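Side-chain contact in putative uncharacterized protein TTHA0988 (Thermus thermophilus, PDB 3OEP), which is of uncertain function, a KipI-KipA homologue once mistaken for an allophanate hydrolase, and may bind ATP and act as a hydrolase: residues 105-110 with 131-136. Numbering follows the deposited sequence.
Sequences ALHQKP and PALRLP
Leu133 and Leu106 carry a small apolar contact that illustrates how the C-terminal part of helix 100-108 can be packed against a short 3-10 turn without any hydrogen bond between them. The CD2 methyl of Leu133 does most of the touching: it lies against the helix backbone, 3.6 Å from His107 N, and reaches both neighbouring beta carbons. His107 CB is 3.8 Å from Leu133 CD2, and Leu106 CB lies 4.1 Å from the same methyl. Leu133 CD2 also comes to the edge of the His107 imidazole, near the ring plane, 4.2 Å from His107 CD2. CG anti to the backbone N (chi1 -176°) directs Leu133 at the helix, and chi2 of 50° makes CD2 the methyl extended toward it. Nearer the surface, one branch of Leu106 completes the join, its CD1 meeting Ala132 CB methyl to methyl at 3.7 Å.

Around this first shell, Val92 and Leu96 of helix 89-96 also touch Leu133, while Leu98 packs on Leu106. The imidazole is buried, and both its nitrogens are satisfied: ND1 pairs with the Tyr84 hydroxyl and NE2 with Thr157 OG1, two bonds that fix the rotation of the ring. His107 also packs on Val150, Val152 and Leu171 of the beta-sheet that holds Thr157. On the other segment, the bond from Arg134 N to Pro131 O, 3.2 Å, closes the turn that presents Ala132 and Leu133 to the helix. The arrangement is plain hydrophobic packing in the cyclophilin-like carboxyltransferase subdomain C and D region, joining helix 100-108 and the loop following strand 124-127 beside that sheet.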
loop_
_atom_site.group_PDB
_atom_site.type_symbol
_atom_site.label_atom_id
_atom_site.label_comp_id
_atom_site.label_asym_id
_atom_site.label_seq_id
_atom_site.Cartn_x
_atom_site.Cartn_y
_atom_site.Cartn_z
ATOM N N ALA A 105 -20.867 -28.344 4.485
ATOM C CA ALA A 105 -22.160 -27.892 4.995
ATOM C C ALA A 105 -22.004 -26.814 6.066
ATOM O O ALA A 105 -22.716 -25.799 6.043
ATOM C CB ALA A 105 -22.968 -29.071 5.524
ATOM N N LEU A 106 -21.069 -27.020 6.992
ATOM C CA LEU A 106 -20.783 -26.024 8.029
ATOM C C LEU A 106 -20.331 -24.704 7.421
ATOM O O LEU A 106 -20.758 -23.636 7.859
ATOM C CB LEU A 106 -19.726 -26.536 9.019
ATOM C CG LEU A 106 -20.220 -27.542 10.062
ATOM C CD1 LEU A 106 -19.048 -28.266 10.722
ATOM C CD2 LEU A 106 -21.092 -26.873 11.121
ATOM N N HIS A 107 -19.475 -24.770 6.408
ATOM C CA HIS A 107 -18.994 -23.547 5.775
ATOM C C HIS A 107 -20.122 -22.732 5.133
ATOM O O HIS A 107 -20.111 -21.507 5.195
ATOM C CB HIS A 107 -17.901 -23.816 4.743
ATOM C CG HIS A 107 -17.232 -22.565 4.271
ATOM N ND1 HIS A 107 -17.447 -22.020 3.021
ATOM C CD2 HIS A 107 -16.414 -21.702 4.920
ATOM C CE1 HIS A 107 -16.755 -20.898 2.910
ATOM N NE2 HIS A 107 -16.125 -20.681 4.051
ATOM N N GLN A 108 -21.095 -23.415 4.535
ATOM C CA GLN A 108 -22.214 -22.749 3.868
ATOM C C GLN A 108 -23.318 -22.291 4.816
ATOM O O GLN A 108 -24.180 -21.524 4.413
ATOM C CB GLN A 108 -22.850 -23.678 2.843
ATOM C CG GLN A 108 -21.952 -24.029 1.684
ATOM C CD GLN A 108 -22.512 -25.153 0.862
ATOM O OE1 GLN A 108 -23.397 -24.949 0.026
ATOM N NE2 GLN A 108 -21.999 -26.359 1.084
ATOM N N LYS A 109 -23.310 -22.772 6.055
ATOM C CA LYS A 109 -24.435 -22.523 6.969
ATOM C C LYS A 109 -24.673 -21.047 7.353
ATOM O O LYS A 109 -25.804 -20.573 7.262
ATOM C CB LYS A 109 -24.322 -23.402 8.222
ATOM C CG LYS A 109 -25.564 -23.401 9.094
ATOM C CD LYS A 109 -25.475 -24.475 10.172
ATOM C CE LYS A 109 -26.724 -24.506 11.050
ATOM N NZ LYS A 109 -26.737 -23.399 12.049
ATOM N N PRO A 110 -23.628 -20.315 7.785
ATOM C CA PRO A 110 -23.898 -18.961 8.270
ATOM C C PRO A 110 -24.286 -17.943 7.206
ATOM O O PRO A 110 -23.943 -18.093 6.034
ATOM C CB PRO A 110 -22.558 -18.527 8.897
ATOM C CG PRO A 110 -21.788 -19.762 9.091
ATOM C CD PRO A 110 -22.217 -20.685 7.987
ATOM N N PRO A 131 -18.850 -22.768 15.136
ATOM C CA PRO A 131 -17.897 -23.291 16.117
ATOM C C PRO A 131 -17.187 -24.589 15.712
ATOM O O PRO A 131 -15.971 -24.698 15.883
ATOM C CB PRO A 131 -18.772 -23.517 17.350
ATOM C CG PRO A 131 -19.807 -22.444 17.247
ATOM C CD PRO A 131 -20.103 -22.323 15.780
ATOM N N ALA A 132 -17.932 -25.542 15.158
ATOM C CA ALA A 132 -17.372 -26.841 14.771
ATOM C C ALA A 132 -16.327 -26.762 13.659
ATOM O O ALA A 132 -15.549 -27.695 13.493
ATOM C CB ALA A 132 -18.494 -27.806 14.361
ATOM N N LEU A 133 -16.309 -25.657 12.909
ATOM C CA LEU A 133 -15.378 -25.483 11.790
ATOM C C LEU A 133 -14.195 -24.567 12.135
ATOM O O LEU A 133 -13.357 -24.280 11.287
ATOM C CB LEU A 133 -16.138 -24.963 10.563
ATOM C CG LEU A 133 -15.385 -24.803 9.239
ATOM C CD1 LEU A 133 -14.603 -26.064 8.862
ATOM C CD2 LEU A 133 -16.359 -24.414 8.121
ATOM N N ARG A 134 -14.099 -24.143 13.394
ATOM C CA ARG A 134 -13.024 -23.230 13.792
ATOM C C ARG A 134 -11.717 -23.966 14.057
ATOM O O ARG A 134 -11.647 -24.838 14.923
ATOM C CB ARG A 134 -13.438 -22.424 15.024
ATOM C CG ARG A 134 -14.624 -21.540 14.744
ATOM C CD ARG A 134 -15.018 -20.691 15.930
ATOM N NE ARG A 134 -16.310 -20.061 15.691
ATOM C CZ ARG A 134 -17.004 -19.377 16.592
ATOM N NH1 ARG A 134 -16.531 -19.206 17.827
ATOM N NH2 ARG A 134 -18.181 -18.860 16.254
ATOM N N LEU A 135 -10.677 -23.612 13.310
ATOM C CA LEU A 135 -9.357 -24.158 13.585
ATOM C C LEU A 135 -8.269 -23.153 13.236
ATOM O O LEU A 135 -8.471 -22.289 12.377
ATOM C CB LEU A 135 -9.143 -25.494 12.866
ATOM C CG LEU A 135 -8.580 -25.503 11.456
ATOM C CD1 LEU A 135 -8.281 -26.938 10.993
ATOM C CD2 LEU A 135 -9.562 -24.813 10.519
ATOM N N PRO A 136 -7.113 -23.258 13.909
ATOM C CA PRO A 136 -6.070 -22.263 13.726
ATOM C C PRO A 136 -5.471 -22.261 12.326
ATOM O O PRO A 136 -5.522 -23.267 11.610
ATOM C CB PRO A 136 -5.002 -22.668 14.757
ATOM C CG PRO A 136 -5.679 -23.529 15.719
ATOM C CD PRO A 136 -6.773 -24.220 14.974
#